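Local coordinates for ferripyochelin binding protein (Pyrococcus horikoshii, PDB 2FKO) that probably catalyses the reversible hydration of carbon dioxide, as a zinc-dependent carbonic anhydrase of the gamma class built from three left-handed beta-helices, at residues Trp38-Leu43 and Gln59-Ile64; Tyr77-His82 and Tyr94-Ile99; Ser16-Glu21 and Glu164-Gly169; Ile50-Tyr55 and Thr72-Tyr77. All coordinates share one frame; numbering follows the deposited sequence.

Contact 1: Trp38-Leu43 and Gln59-Ile64; sequences WPSAVL and QDNVSI
The backbones of Trp38-Leu43 and Gln59-Ile64 run side by side in parallel, each rounding a type II turn (Trp38 to Ala41, Gln59 to Val62) before straightening into a strand. At the turns, Asn61 N bonds to Pro39 O at 3.0 Å. Further along, Val62 O accepts from Val42 N at 2.9 Å, and Val42 O takes Ile64 N almost straight on (2.8 Å, C=O...N 173°). Among the side chains, Trp38 lies against the start of the second turn. Its CG sits beside its own backbone N (chi1 -55°), which brings CD1 obliquely to 3.8 Å from Gln59 CA and leaves CB 3.7 Å from Asp60 N, a buried amide without a partner in the model. Asp60 runs alongside the proline ring, with OD1 3.4 Å from Pro39 CD; its OD2 forms a salt bridge to Arg44 of the second subunit. Leu43 and Ile64 point the same way and touch through CG and CD1, 4.0 Å apart. Ser40 and Asn61 belong to a calcium site of this protein, and Ser40 OG bonds to Ser40 OG of the second and third subunits, so these turns face the trimer partners. Strand 42-45 is flanked by strands 24-26 and 63-65 of one parallel sheet, while the Trp38 ring meets Phe18 and His166 edge-to-face, the latter on helix 146-169.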
loop_
_atom_site.group_PDB
_atom_site.type_symbol
_atom_site.label_atom_id
_atom_site.label_comp_id
_atom_site.label_asym_id
_atom_site.label_seq_id
_atom_site.Cartn_x
_atom_site.Cartn_y
_atom_site.Cartn_z
ATOM N N TRP A 38 8.771 -2.399 -9.389
ATOM C CA TRP A 38 9.387 -1.409 -8.520
ATOM C C TRP A 38 9.413 -1.692 -7.018
ATOM O O TRP A 38 8.830 -2.662 -6.557
ATOM C CB TRP A 38 8.746 -0.059 -8.842
ATOM C CG TRP A 38 8.888 0.241 -10.309
ATOM C CD1 TRP A 38 8.098 -0.218 -11.321
ATOM C CD2 TRP A 38 9.952 0.973 -10.933
ATOM N NE1 TRP A 38 8.604 0.173 -12.536
ATOM C CE2 TRP A 38 9.742 0.907 -12.327
ATOM C CE3 TRP A 38 11.064 1.674 -10.448
ATOM C CZ2 TRP A 38 10.604 1.517 -13.248
ATOM C CZ3 TRP A 38 11.926 2.283 -11.366
ATOM C CH2 TRP A 38 11.685 2.198 -12.751
ATOM N N PRO A 39 10.116 -0.846 -6.240
ATOM C CA PRO A 39 10.230 -1.012 -4.789
ATOM C C PRO A 39 8.944 -1.392 -4.063
ATOM O O PRO A 39 7.907 -0.757 -4.238
ATOM C CB PRO A 39 10.780 0.334 -4.331
ATOM C CG PRO A 39 11.660 0.719 -5.466
ATOM C CD PRO A 39 10.815 0.377 -6.672
ATOM N N SER A 40 9.048 -2.432 -3.241
ATOM C CA SER A 40 7.950 -2.956 -2.436
ATOM C C SER A 40 6.802 -3.552 -3.232
ATOM O O SER A 40 5.768 -3.894 -2.664
ATOM C CB SER A 40 7.405 -1.881 -1.494
ATOM O OG SER A 40 6.458 -2.445 -0.603
ATOM N N ALA A 41 6.968 -3.664 -4.547
ATOM C CA ALA A 41 5.926 -4.270 -5.363
ATOM C C ALA A 41 6.041 -5.760 -5.086
ATOM O O ALA A 41 7.148 -6.294 -5.009
ATOM C CB ALA A 41 6.160 -3.984 -6.852
ATOM N N VAL A 42 4.903 -6.425 -4.931
ATOM C CA VAL A 42 4.896 -7.849 -4.639
ATOM C C VAL A 42 4.062 -8.643 -5.629
ATOM O O VAL A 42 2.882 -8.360 -5.824
ATOM C CB VAL A 42 4.335 -8.127 -3.221
ATOM C CG1 VAL A 42 4.319 -9.635 -2.947
ATOM C CG2 VAL A 42 5.171 -7.400 -2.174
ATOM N N LEU A 43 4.693 -9.628 -6.261
ATOM C CA LEU A 43 4.015 -10.500 -7.209
ATOM C C LEU A 43 4.125 -11.900 -6.619
ATOM O O LEU A 43 5.147 -12.571 -6.767
ATOM C CB LEU A 43 4.683 -10.438 -8.588
ATOM C CG LEU A 43 4.520 -9.104 -9.330
ATOM C CD1 LEU A 43 5.392 -8.050 -8.671
ATOM C CD2 LEU A 43 4.913 -9.270 -10.790
ATOM N N GLN A 59 4.202 -0.717 -10.421
ATOM C CA GLN A 59 4.773 0.308 -9.556
ATOM C C GLN A 59 4.924 0.033 -8.061
ATOM O O GLN A 59 4.525 -1.017 -7.554
ATOM C CB GLN A 59 4.024 1.620 -9.808
ATOM C CG GLN A 59 4.229 2.089 -11.247
ATOM C CD GLN A 59 3.384 3.282 -11.627
ATOM O OE1 GLN A 59 2.924 4.032 -10.769
ATOM N NE2 GLN A 59 3.187 3.477 -12.926
ATOM N N ASP A 60 5.529 0.999 -7.375
ATOM C CA ASP A 60 5.821 0.925 -5.945
ATOM C C ASP A 60 4.648 0.525 -5.054
ATOM O O ASP A 60 3.522 0.998 -5.218
ATOM C CB ASP A 60 6.371 2.271 -5.464
ATOM C CG ASP A 60 7.240 2.956 -6.509
ATOM O OD1 ASP A 60 8.478 2.786 -6.490
ATOM O OD2 ASP A 60 6.673 3.664 -7.363
ATOM N N ASN A 61 4.935 -0.350 -4.099
ATOM C CA ASN A 61 3.945 -0.815 -3.138
ATOM C C ASN A 61 2.670 -1.463 -3.670
ATOM O O ASN A 61 1.665 -1.508 -2.956
ATOM C CB ASN A 61 3.561 0.327 -2.188
ATOM C CG ASN A 61 4.612 0.574 -1.123
ATOM O OD1 ASN A 61 4.918 -0.310 -0.326
ATOM N ND2 ASN A 61 5.172 1.780 -1.107
ATOM N N VAL A 62 2.674 -1.967 -4.902
ATOM C CA VAL A 62 1.566 -2.731 -5.539
ATOM C C VAL A 62 1.565 -4.119 -5.049
ATOM O O VAL A 62 2.663 -4.649 -4.819
ATOM C CB VAL A 62 1.722 -2.533 -7.090
ATOM C CG1 VAL A 62 0.738 -3.373 -7.845
ATOM C CG2 VAL A 62 1.666 -1.068 -7.458
ATOM N N SER A 63 0.417 -4.783 -5.011
ATOM C CA SER A 63 0.378 -6.217 -4.768
ATOM C C SER A 63 -0.377 -6.897 -5.904
ATOM O O SER A 63 -1.393 -6.385 -6.380
ATOM C CB SER A 63 -0.333 -6.529 -3.445
ATOM O OG SER A 63 0.345 -5.965 -2.333
ATOM N N ILE A 64 0.139 -8.033 -6.362
ATOM C CA ILE A 64 -0.524 -8.804 -7.407
ATOM C C ILE A 64 -0.600 -10.222 -6.872
ATOM O O ILE A 64 0.412 -10.792 -6.464
ATOM C CB ILE A 64 0.256 -8.797 -8.736
ATOM C CG1 ILE A 64 0.401 -7.354 -9.237
ATOM C CG2 ILE A 64 -0.488 -9.648 -9.775
ATOM C CD1 ILE A 64 1.156 -7.211 -10.546
#

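Contact 2: Tyr77-His82 and Tyr94-Ile99; sequences YVTIGH and YVIIGI. With ZN (zinc ion), chain B.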
loop_
_atom_site.group_PDB
_atom_site.type_symbol
_atom_site.label_atom_id
_atom_site.label_comp_id
_atom_site.label_asym_id
_atom_site.label_seq_id
_atom_site.Cartn_x
_atom_site.Cartn_y
_atom_site.Cartn_z
ATOM N N TYR A 77 1.974 -3.161 -22.432
ATOM C CA TYR A 77 1.859 -1.723 -22.224
ATOM C C TYR A 77 0.853 -1.416 -21.122
ATOM O O TYR A 77 0.009 -0.534 -21.275
ATOM C CB TYR A 77 1.409 -1.032 -23.512
ATOM C CG TYR A 77 2.397 -1.120 -24.651
ATOM C CD1 TYR A 77 3.446 -0.206 -24.762
ATOM C CD2 TYR A 77 2.267 -2.095 -25.635
ATOM C CE1 TYR A 77 4.336 -0.255 -25.830
ATOM C CE2 TYR A 77 3.152 -2.157 -26.711
ATOM C CZ TYR A 77 4.181 -1.232 -26.805
ATOM O OH TYR A 77 5.029 -1.257 -27.893
ATOM N N VAL A 78 0.924 -2.157 -20.025
ATOM C CA VAL A 78 0.017 -1.914 -18.911
ATOM C C VAL A 78 0.760 -1.199 -17.801
ATOM O O VAL A 78 1.889 -1.561 -17.463
ATOM C CB VAL A 78 -0.577 -3.221 -18.339
ATOM C CG1 VAL A 78 -1.359 -2.923 -17.055
ATOM C CG2 VAL A 78 -1.499 -3.861 -19.364
ATOM N N THR A 79 0.122 -0.169 -17.253
ATOM C CA THR A 79 0.696 0.603 -16.163
ATOM C C THR A 79 -0.092 0.325 -14.886
ATOM O O THR A 79 -1.255 0.701 -14.776
ATOM C CB THR A 79 0.648 2.124 -16.461
ATOM O OG1 THR A 79 1.512 2.429 -17.564
ATOM C CG2 THR A 79 1.092 2.922 -15.241
ATOM N N ILE A 80 0.535 -0.350 -13.928
ATOM C CA ILE A 80 -0.142 -0.640 -12.669
ATOM C C ILE A 80 0.359 0.392 -11.677
ATOM O O ILE A 80 1.479 0.303 -11.178
ATOM C CB ILE A 80 0.158 -2.073 -12.181
ATOM C CG1 ILE A 80 -0.206 -3.071 -13.289
ATOM C CG2 ILE A 80 -0.677 -2.383 -10.934
ATOM C CD1 ILE A 80 0.061 -4.527 -12.956
ATOM N N GLY A 81 -0.488 1.385 -11.424
ATOM C CA GLY A 81 -0.143 2.481 -10.540
ATOM C C GLY A 81 0.256 2.166 -9.115
ATOM O O GLY A 81 -0.102 1.131 -8.552
ATOM N N HIS A 82 1.011 3.096 -8.537
ATOM C CA HIS A 82 1.495 2.989 -7.165
ATOM C C HIS A 82 0.400 2.538 -6.211
ATOM O O HIS A 82 -0.730 3.020 -6.275
ATOM C CB HIS A 82 1.992 4.350 -6.669
ATOM C CG HIS A 82 2.901 5.056 -7.623
ATOM N ND1 HIS A 82 4.250 4.784 -7.706
ATOM C CD2 HIS A 82 2.661 6.048 -8.513
ATOM C CE1 HIS A 82 4.802 5.582 -8.603
ATOM N NE2 HIS A 82 3.861 6.358 -9.107
ATOM N N TYR A 94 -2.590 -1.861 -23.079
ATOM C CA TYR A 94 -2.709 -0.408 -22.983
ATOM C C TYR A 94 -3.728 -0.021 -21.927
ATOM O O TYR A 94 -4.659 0.743 -22.193
ATOM C CB TYR A 94 -3.122 0.180 -24.334
ATOM C CG TYR A 94 -2.232 -0.263 -25.467
ATOM C CD1 TYR A 94 -0.995 0.335 -25.689
ATOM C CD2 TYR A 94 -2.611 -1.319 -26.292
ATOM C CE1 TYR A 94 -0.154 -0.114 -26.712
ATOM C CE2 TYR A 94 -1.784 -1.776 -27.305
ATOM C CZ TYR A 94 -0.559 -1.176 -27.513
ATOM O OH TYR A 94 0.257 -1.656 -28.514
ATOM N N VAL A 95 -3.542 -0.553 -20.725
ATOM C CA VAL A 95 -4.439 -0.265 -19.620
ATOM C C VAL A 95 -3.690 0.446 -18.505
ATOM O O VAL A 95 -2.583 0.052 -18.151
ATOM C CB VAL A 95 -5.048 -1.567 -19.051
ATOM C CG1 VAL A 95 -5.819 -1.273 -17.769
ATOM C CG2 VAL A 95 -5.962 -2.205 -20.086
ATOM N N ILE A 96 -4.283 1.507 -17.970
ATOM C CA ILE A 96 -3.668 2.226 -16.867
ATOM C C ILE A 96 -4.488 1.929 -15.624
ATOM O O ILE A 96 -5.656 2.317 -15.537
ATOM C CB ILE A 96 -3.673 3.757 -17.076
ATOM C CG1 ILE A 96 -2.849 4.125 -18.310
ATOM C CG2 ILE A 96 -3.095 4.452 -15.835
ATOM C CD1 ILE A 96 -2.869 5.602 -18.634
ATOM N N ILE A 97 -3.885 1.208 -14.683
ATOM C CA ILE A 97 -4.548 0.884 -13.428
ATOM C C ILE A 97 -4.196 2.039 -12.501
ATOM O O ILE A 97 -3.027 2.252 -12.166
ATOM C CB ILE A 97 -4.037 -0.457 -12.844
ATOM C CG1 ILE A 97 -4.324 -1.600 -13.823
ATOM C CG2 ILE A 97 -4.722 -0.754 -11.526
ATOM C CD1 ILE A 97 -5.684 -2.170 -14.191
ATOM N N GLY A 98 -5.210 2.803 -12.118
ATOM C CA GLY A 98 -4.984 3.959 -11.273
ATOM C C GLY A 98 -4.306 3.709 -9.943
ATOM O O GLY A 98 -4.361 2.615 -9.384
ATOM N N ILE A 99 -3.658 4.749 -9.436
ATOM C CA ILE A 99 -2.980 4.672 -8.154
ATOM C C ILE A 99 -3.968 4.268 -7.062
ATOM O O ILE A 99 -5.074 4.803 -6.971
ATOM C CB ILE A 99 -2.356 6.035 -7.794
ATOM C CG1 ILE A 99 -1.243 6.364 -8.791
ATOM C CG2 ILE A 99 -1.834 6.015 -6.356
ATOM C CD1 ILE A 99 -0.727 7.786 -8.692
HETATM ZN ZN ZN B . 4.491 7.667 -10.513
HETATM O O HOH W 1 4.442 6.911 -12.158
#
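Tyr77 and Tyr94 share a first torsion (chi1 -65° and -53°) that keeps their rings alongside each other and pointing the same way, with planes only 12° apart but slid so far that they barely overlap. Tyr94 CE1 comes over a face of the Tyr77 ring, 3.3 Å from CD2, and the hydroxyl of Tyr94 lies beside Tyr77 CE2. With His112 stacked on Tyr94, replacing that tyrosine by an alanine would probably open a gap in the row and leave one face of Tyr77 without its neighbour. The backbone bonds form a parallel ladder: Thr79 N to Val95 O (2.9 Å), Ile97 N to Thr79 O (2.7 Å) and Gly81 N to Ile97 O (2.8 Å). These are successive coils of a left-handed beta-helix, and the Ile-Gly pairs Ile80-Gly81 and Ile97-Gly98 mark its hexapeptide repeat. Ile80 and Ile97 point into the prism, whereas Thr79 and Ile96 face helix 146-169. At Gly81 a CB would fall about 2.7 Å from Ile97 O, too close to fit. In metal coordination, His82 NE2 binds the zinc ion at 2.0 Å; a water, with His65 and His87 of the second subunit, completes the site at the interface. In the second shell, Asp60 OD2 makes a weak hydrogen bond to His82 ND1. Among apolar contacts, Ile99 flanks the edge of the imidazole, CD1 being 3.8 Å from His82 CD2.

Contact 3: Ser16-Glu21 and Glu164-Gly169; sequences SAFVDE and EKHIKG. With EDO (1,2-ethanediol), chain C.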
loop_
_atom_site.group_PDB
_atom_site.type_symbol
_atom_site.label_atom_id
_atom_site.label_comp_id
_atom_site.label_asym_id
_atom_site.label_seq_id
_atom_site.Cartn_x
_atom_site.Cartn_y
_atom_site.Cartn_z
ATOM N N SER A 16 15.799 -8.239 -20.186
ATOM C CA SER A 16 15.617 -6.787 -20.281
ATOM C C SER A 16 14.750 -6.200 -19.177
ATOM O O SER A 16 14.706 -4.985 -18.995
ATOM C CB SER A 16 15.004 -6.408 -21.629
ATOM O OG SER A 16 13.705 -6.959 -21.762
ATOM N N ALA A 17 14.058 -7.059 -18.445
ATOM C CA ALA A 17 13.188 -6.595 -17.374
ATOM C C ALA A 17 13.983 -6.013 -16.209
ATOM O O ALA A 17 15.168 -6.307 -16.035
ATOM C CB ALA A 17 12.313 -7.751 -16.884
ATOM N N PHE A 18 13.331 -5.162 -15.426
ATOM C CA PHE A 18 13.973 -4.586 -14.256
ATOM C C PHE A 18 13.145 -4.947 -13.041
ATOM O O PHE A 18 11.965 -4.609 -12.960
ATOM C CB PHE A 18 14.066 -3.062 -14.332
ATOM C CG PHE A 18 14.471 -2.424 -13.021
ATOM C CD1 PHE A 18 15.731 -2.666 -12.475
ATOM C CD2 PHE A 18 13.580 -1.617 -12.314
ATOM C CE1 PHE A 18 16.100 -2.114 -11.242
ATOM C CE2 PHE A 18 13.941 -1.061 -11.082
ATOM C CZ PHE A 18 15.202 -1.311 -10.546
ATOM N N VAL A 19 13.759 -5.649 -12.103
ATOM C CA VAL A 19 13.069 -6.011 -10.877
ATOM C C VAL A 19 13.873 -5.384 -9.754
ATOM O O VAL A 19 14.999 -5.789 -9.489
ATOM C CB VAL A 19 13.016 -7.533 -10.673
ATOM C CG1 VAL A 19 12.253 -7.850 -9.394
ATOM C CG2 VAL A 19 12.341 -8.194 -11.862
ATOM N N ASP A 20 13.306 -4.369 -9.118
ATOM C CA ASP A 20 13.987 -3.690 -8.030
ATOM C C ASP A 20 14.335 -4.728 -6.965
ATOM O O ASP A 20 13.552 -5.637 -6.711
ATOM C CB ASP A 20 13.075 -2.624 -7.434
ATOM C CG ASP A 20 13.803 -1.709 -6.489
ATOM O OD1 ASP A 20 14.346 -0.684 -6.960
ATOM O OD2 ASP A 20 13.842 -2.025 -5.276
ATOM N N GLU A 21 15.501 -4.604 -6.338
ATOM C CA GLU A 21 15.872 -5.581 -5.327
ATOM C C GLU A 21 14.948 -5.536 -4.120
ATOM O O GLU A 21 14.935 -6.464 -3.323
ATOM C CB GLU A 21 17.332 -5.407 -4.885
ATOM C CG GLU A 21 17.684 -4.070 -4.266
ATOM C CD GLU A 21 19.124 -4.034 -3.793
ATOM O OE1 GLU A 21 19.917 -4.877 -4.259
ATOM O OE2 GLU A 21 19.467 -3.168 -2.965
ATOM N N GLU A 164 15.162 1.323 -17.790
ATOM C CA GLU A 164 16.516 1.255 -18.317
ATOM C C GLU A 164 17.455 2.174 -17.542
ATOM O O GLU A 164 18.604 1.827 -17.300
ATOM C CB GLU A 164 16.524 1.609 -19.810
ATOM C CG GLU A 164 17.889 1.478 -20.468
ATOM C CD GLU A 164 17.807 1.466 -21.977
ATOM O OE1 GLU A 164 17.297 0.475 -22.533
ATOM O OE2 GLU A 164 18.245 2.448 -22.609
ATOM N N LYS A 165 16.969 3.332 -17.144
ATOM C CA LYS A 165 17.784 4.260 -16.371
ATOM C C LYS A 165 18.250 3.610 -15.073
ATOM O O LYS A 165 19.404 3.760 -14.670
ATOM C CB LYS A 165 17.003 5.545 -16.073
ATOM C CG LYS A 165 16.532 6.290 -17.314
ATOM C CD LYS A 165 15.746 7.543 -16.950
ATOM C CE LYS A 165 15.278 8.283 -18.195
ATOM N NZ LYS A 165 14.506 9.511 -17.858
ATOM N N HIS A 166 17.327 2.896 -14.431
ATOM C CA HIS A 166 17.635 2.227 -13.174
ATOM C C HIS A 166 18.603 1.063 -13.355
ATOM O O HIS A 166 19.531 0.885 -12.563
ATOM C CB HIS A 166 16.339 1.747 -12.513
ATOM C CG HIS A 166 15.572 2.844 -11.840
ATOM N ND1 HIS A 166 15.549 3.003 -10.470
ATOM C CD2 HIS A 166 14.819 3.848 -12.346
ATOM C CE1 HIS A 166 14.815 4.057 -10.162
ATOM N NE2 HIS A 166 14.360 4.589 -11.282
ATOM N N ILE A 167 18.385 0.270 -14.398
ATOM C CA ILE A 167 19.247 -0.872 -14.678
ATOM C C ILE A 167 20.698 -0.424 -14.864
ATOM O O ILE A 167 21.629 -1.082 -14.398
ATOM C CB ILE A 167 18.798 -1.601 -15.964
ATOM C CG1 ILE A 167 17.449 -2.284 -15.732
ATOM C CG2 ILE A 167 19.844 -2.622 -16.382
ATOM C CD1 ILE A 167 16.876 -2.938 -16.975
ATOM N N LYS A 168 20.882 0.705 -15.538
ATOM C CA LYS A 168 22.223 1.215 -15.805
ATOM C C LYS A 168 22.824 2.176 -14.783
ATOM O O LYS A 168 24.043 2.199 -14.612
ATOM C CB LYS A 168 22.254 1.890 -17.179
ATOM C CG LYS A 168 21.849 0.975 -18.316
ATOM C CD LYS A 168 21.899 1.686 -19.652
ATOM C CE LYS A 168 21.365 0.781 -20.750
ATOM N NZ LYS A 168 21.530 1.372 -22.102
ATOM N N GLY A 169 21.985 2.953 -14.098
ATOM C CA GLY A 169 22.510 3.934 -13.166
ATOM C C GLY A 169 22.221 3.867 -11.680
ATOM O O GLY A 169 22.632 4.770 -10.950
HETATM C C1 EDO C . 15.584 -9.019 0.622
HETATM O O1 EDO C . 15.356 -9.252 1.993
HETATM C C2 EDO C . 16.568 -8.309 0.373
HETATM O O2 EDO C . 16.539 -7.431 -0.770
#
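Phe18, on the outermost strand 18-19 of its left-handed beta-helix sheet, packs against His166 and Ile167 on the C-terminal helix 146-169. His166 CB sits over one face of the phenyl ring in a CH-pi contact, 4.0 Å from its centroid and 17° off the normal. The ring gets there because CG stands opposite the backbone N (chi1 168°), which swings it toward the helix. Ile167 slides past in the opposite direction, its CG1 3.7 Å from Phe18 CD1 and its CD1 3.6 Å from Ser16 O. With a serine in place of Phe18, the CB of His166 would probably lose its aromatic floor and Ile167 its main apolar partner. Farther out, the Trp38 ring meets both Phe18 and His166 edge-to-face. His166 ND1 bonds to Arg170 NH1 and its NE2 to Asp46 OD2 of the second subunit, while Asp20 OD1 forms a salt bridge with Arg170 NH2. On the outer side, Glu164, of a second calcium site, forms a salt bridge with Lys168, its hydrogen bond weak, OE2 to NZ 3.5 Å.

Contact 4: Ile50-Tyr55 and Thr72-Tyr77; sequences IYVGKY and TEIGEY
Neighbouring coils of the left-handed beta-helix stack here along one wall of the prism, strand 50-52 beside strand 72-74, and stay paired through the corner up to Tyr55 and Tyr77. Tyr51 N bonds to Thr72 O, and Tyr51 O receives Ile74 N at 2.7 Å. Gly53 N reaches Ile74 O at 2.8 Å from well above the carbonyl plane (43° out of it), as the chain leaves the strand. Past the corner, Tyr77 N donates to Lys54 O at 3.1 Å, this time in the carbonyl plane. Inside the prism, Val52 CG1 rests 4.4 Å from Ile74 CB; on the outer face Tyr51 turns its hydroxyl to Glu32. The Tyr55 and Tyr77 rings form an offset stack, planes at 28°, with Tyr55 CD2 over the Tyr77 face and 3.4 Å from CZ; Tyr55 CB adds a CH-pi contact to the same ring. Lys54 and Glu76 lie alongside each other. Lys54 CG is wedged between its own backbone N and carbonyl carbon (chi1 45°), placing it 3.3 Å from Glu76 CD, and Lys54 CD is 3.2 Å from Glu76 OE2. The charged ends do not meet, for Lys54 NZ stands 5.0 Å from Glu76 OE2 and forms its salt bridge with Glu33 OE1, so any attraction between Lys54 and Glu76 is probably long-range, while the aliphatic part of Lys54 packs on the carboxylate.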
loop_
_atom_site.group_PDB
_atom_site.type_symbol
_atom_site.label_atom_id
_atom_site.label_comp_id
_atom_site.label_asym_id
_atom_site.label_seq_id
_atom_site.Cartn_x
_atom_site.Cartn_y
_atom_site.Cartn_z
ATOM N N ILE A 50 1.073 -15.703 -12.435
ATOM C CA ILE A 50 0.936 -14.265 -12.640
ATOM C C ILE A 50 1.764 -14.000 -13.886
ATOM O O ILE A 50 2.982 -14.189 -13.882
ATOM C CB ILE A 50 1.490 -13.443 -11.462
ATOM C CG1 ILE A 50 0.653 -13.704 -10.206
ATOM C CG2 ILE A 50 1.459 -11.962 -11.812
ATOM C CD1 ILE A 50 1.159 -12.980 -8.959
ATOM N N TYR A 51 1.093 -13.597 -14.960
ATOM C CA TYR A 51 1.765 -13.328 -16.225
ATOM C C TYR A 51 1.772 -11.830 -16.504
ATOM O O TYR A 51 0.725 -11.189 -16.487
ATOM C CB TYR A 51 1.047 -14.053 -17.372
ATOM C CG TYR A 51 1.920 -14.267 -18.588
ATOM C CD1 TYR A 51 2.581 -15.480 -18.785
ATOM C CD2 TYR A 51 2.130 -13.241 -19.514
ATOM C CE1 TYR A 51 3.433 -15.668 -19.867
ATOM C CE2 TYR A 51 2.986 -13.418 -20.605
ATOM C CZ TYR A 51 3.636 -14.635 -20.769
ATOM O OH TYR A 51 4.516 -14.815 -21.810
ATOM N N VAL A 52 2.950 -11.271 -16.749
ATOM C CA VAL A 52 3.056 -9.845 -17.037
ATOM C C VAL A 52 3.586 -9.630 -18.449
ATOM O O VAL A 52 4.738 -9.947 -18.747
ATOM C CB VAL A 52 3.986 -9.136 -16.032
ATOM C CG1 VAL A 52 4.009 -7.636 -16.309
ATOM C CG2 VAL A 52 3.502 -9.396 -14.613
ATOM N N GLY A 53 2.724 -9.101 -19.313
ATOM C CA GLY A 53 3.086 -8.849 -20.698
ATOM C C GLY A 53 4.140 -7.778 -20.865
ATOM O O GLY A 53 4.292 -6.903 -20.014
ATOM N N LYS A 54 4.852 -7.838 -21.987
ATOM C CA LYS A 54 5.921 -6.893 -22.292
ATOM C C LYS A 54 5.558 -5.412 -22.209
ATOM O O LYS A 54 4.412 -5.020 -22.447
ATOM C CB LYS A 54 6.492 -7.202 -23.678
ATOM C CG LYS A 54 5.423 -7.458 -24.730
ATOM C CD LYS A 54 5.783 -8.665 -25.583
ATOM C CE LYS A 54 7.089 -8.429 -26.319
ATOM N NZ LYS A 54 7.567 -9.647 -27.013
ATOM N N TYR A 55 6.561 -4.607 -21.863
ATOM C CA TYR A 55 6.431 -3.151 -21.751
ATOM C C TYR A 55 5.519 -2.687 -20.627
ATOM O O TYR A 55 5.107 -1.529 -20.606
ATOM C CB TYR A 55 5.907 -2.554 -23.058
ATOM C CG TYR A 55 6.571 -3.082 -24.306
ATOM C CD1 TYR A 55 7.934 -2.895 -24.529
ATOM C CD2 TYR A 55 5.831 -3.764 -25.270
ATOM C CE1 TYR A 55 8.546 -3.371 -25.689
ATOM C CE2 TYR A 55 6.434 -4.246 -26.434
ATOM C CZ TYR A 55 7.789 -4.046 -26.636
ATOM O OH TYR A 55 8.388 -4.516 -27.785
ATOM N N THR A 72 -3.710 -14.437 -12.780
ATOM C CA THR A 72 -3.676 -13.025 -13.119
ATOM C C THR A 72 -2.859 -12.848 -14.392
ATOM O O THR A 72 -1.701 -13.255 -14.463
ATOM C CB THR A 72 -3.050 -12.186 -11.992
ATOM O OG1 THR A 72 -3.986 -12.071 -10.909
ATOM C CG2 THR A 72 -2.697 -10.791 -12.500
ATOM N N GLU A 73 -3.481 -12.252 -15.402
ATOM C CA GLU A 73 -2.809 -12.017 -16.669
ATOM C C GLU A 73 -2.800 -10.534 -16.988
ATOM O O GLU A 73 -3.852 -9.910 -17.120
ATOM C CB GLU A 73 -3.501 -12.777 -17.801
ATOM C CG GLU A 73 -2.847 -12.569 -19.161
ATOM C CD GLU A 73 -3.527 -13.346 -20.274
ATOM O OE1 GLU A 73 -3.586 -14.594 -20.190
ATOM O OE2 GLU A 73 -4.005 -12.702 -21.231
ATOM N N ILE A 74 -1.603 -9.976 -17.098
ATOM C CA ILE A 74 -1.446 -8.567 -17.414
ATOM C C ILE A 74 -1.025 -8.478 -18.875
ATOM O O ILE A 74 -0.116 -9.185 -19.306
ATOM C CB ILE A 74 -0.365 -7.910 -16.533
ATOM C CG1 ILE A 74 -0.693 -8.128 -15.053
ATOM C CG2 ILE A 74 -0.281 -6.420 -16.845
ATOM C CD1 ILE A 74 -2.053 -7.625 -14.652
ATOM N N GLY A 75 -1.697 -7.621 -19.636
ATOM C CA GLY A 75 -1.375 -7.477 -21.044
ATOM C C GLY A 75 -0.117 -6.676 -21.310
ATOM O O GLY A 75 0.731 -6.508 -20.426
ATOM N N GLU A 76 0.014 -6.186 -22.540
ATOM C CA GLU A 76 1.175 -5.395 -22.915
ATOM C C GLU A 76 0.911 -3.909 -22.705
ATOM O O GLU A 76 -0.230 -3.451 -22.790
ATOM C CB GLU A 76 1.541 -5.627 -24.384
ATOM C CG GLU A 76 1.654 -7.092 -24.807
ATOM C CD GLU A 76 2.387 -7.265 -26.132
ATOM O OE1 GLU A 76 2.632 -6.250 -26.826
ATOM O OE2 GLU A 76 2.715 -8.417 -26.478
ATOM N N TYR A 77 1.974 -3.161 -22.432
ATOM C CA TYR A 77 1.859 -1.723 -22.224
ATOM C C TYR A 77 0.853 -1.416 -21.122
ATOM O O TYR A 77 0.009 -0.534 -21.275
ATOM C CB TYR A 77 1.409 -1.032 -23.512
ATOM C CG TYR A 77 2.397 -1.120 -24.651
ATOM C CD1 TYR A 77 3.446 -0.206 -24.762
ATOM C CD2 TYR A 77 2.267 -2.095 -25.635
ATOM C CE1 TYR A 77 4.336 -0.255 -25.830
ATOM C CE2 TYR A 77 3.152 -2.157 -26.711
ATOM C CZ TYR A 77 4.181 -1.232 -26.805
ATOM O OH TYR A 77 5.029 -1.257 -27.893
#

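In the fold
Contacts 1, 2 and 4 are all joins between successive coils, and they touch one another. Contact 1 meets contact 2 near the metal site: Gln59 N makes a probable hydrogen bond of 3.0 Å to Ile80 O, and the Gln59 side chain comes to about 4 Å (nearest atoms) from the zinc ion that His82 binds. Contacts 2 and 4 share Tyr77 and are linked by a probable hydrogen bond from Tyr94 N to Glu76 O, 2.9 Å. Contact 4 packs on contact 1 inside the prism, Ile64 CG2 lying 3.7 Å from Thr72 CG2. Contact 3 closes a chain loop enclosing the others and touches contact 1 through Trp38 and Pro39; its His166 side chain remains about 10 Å, nearest atoms, from the zinc.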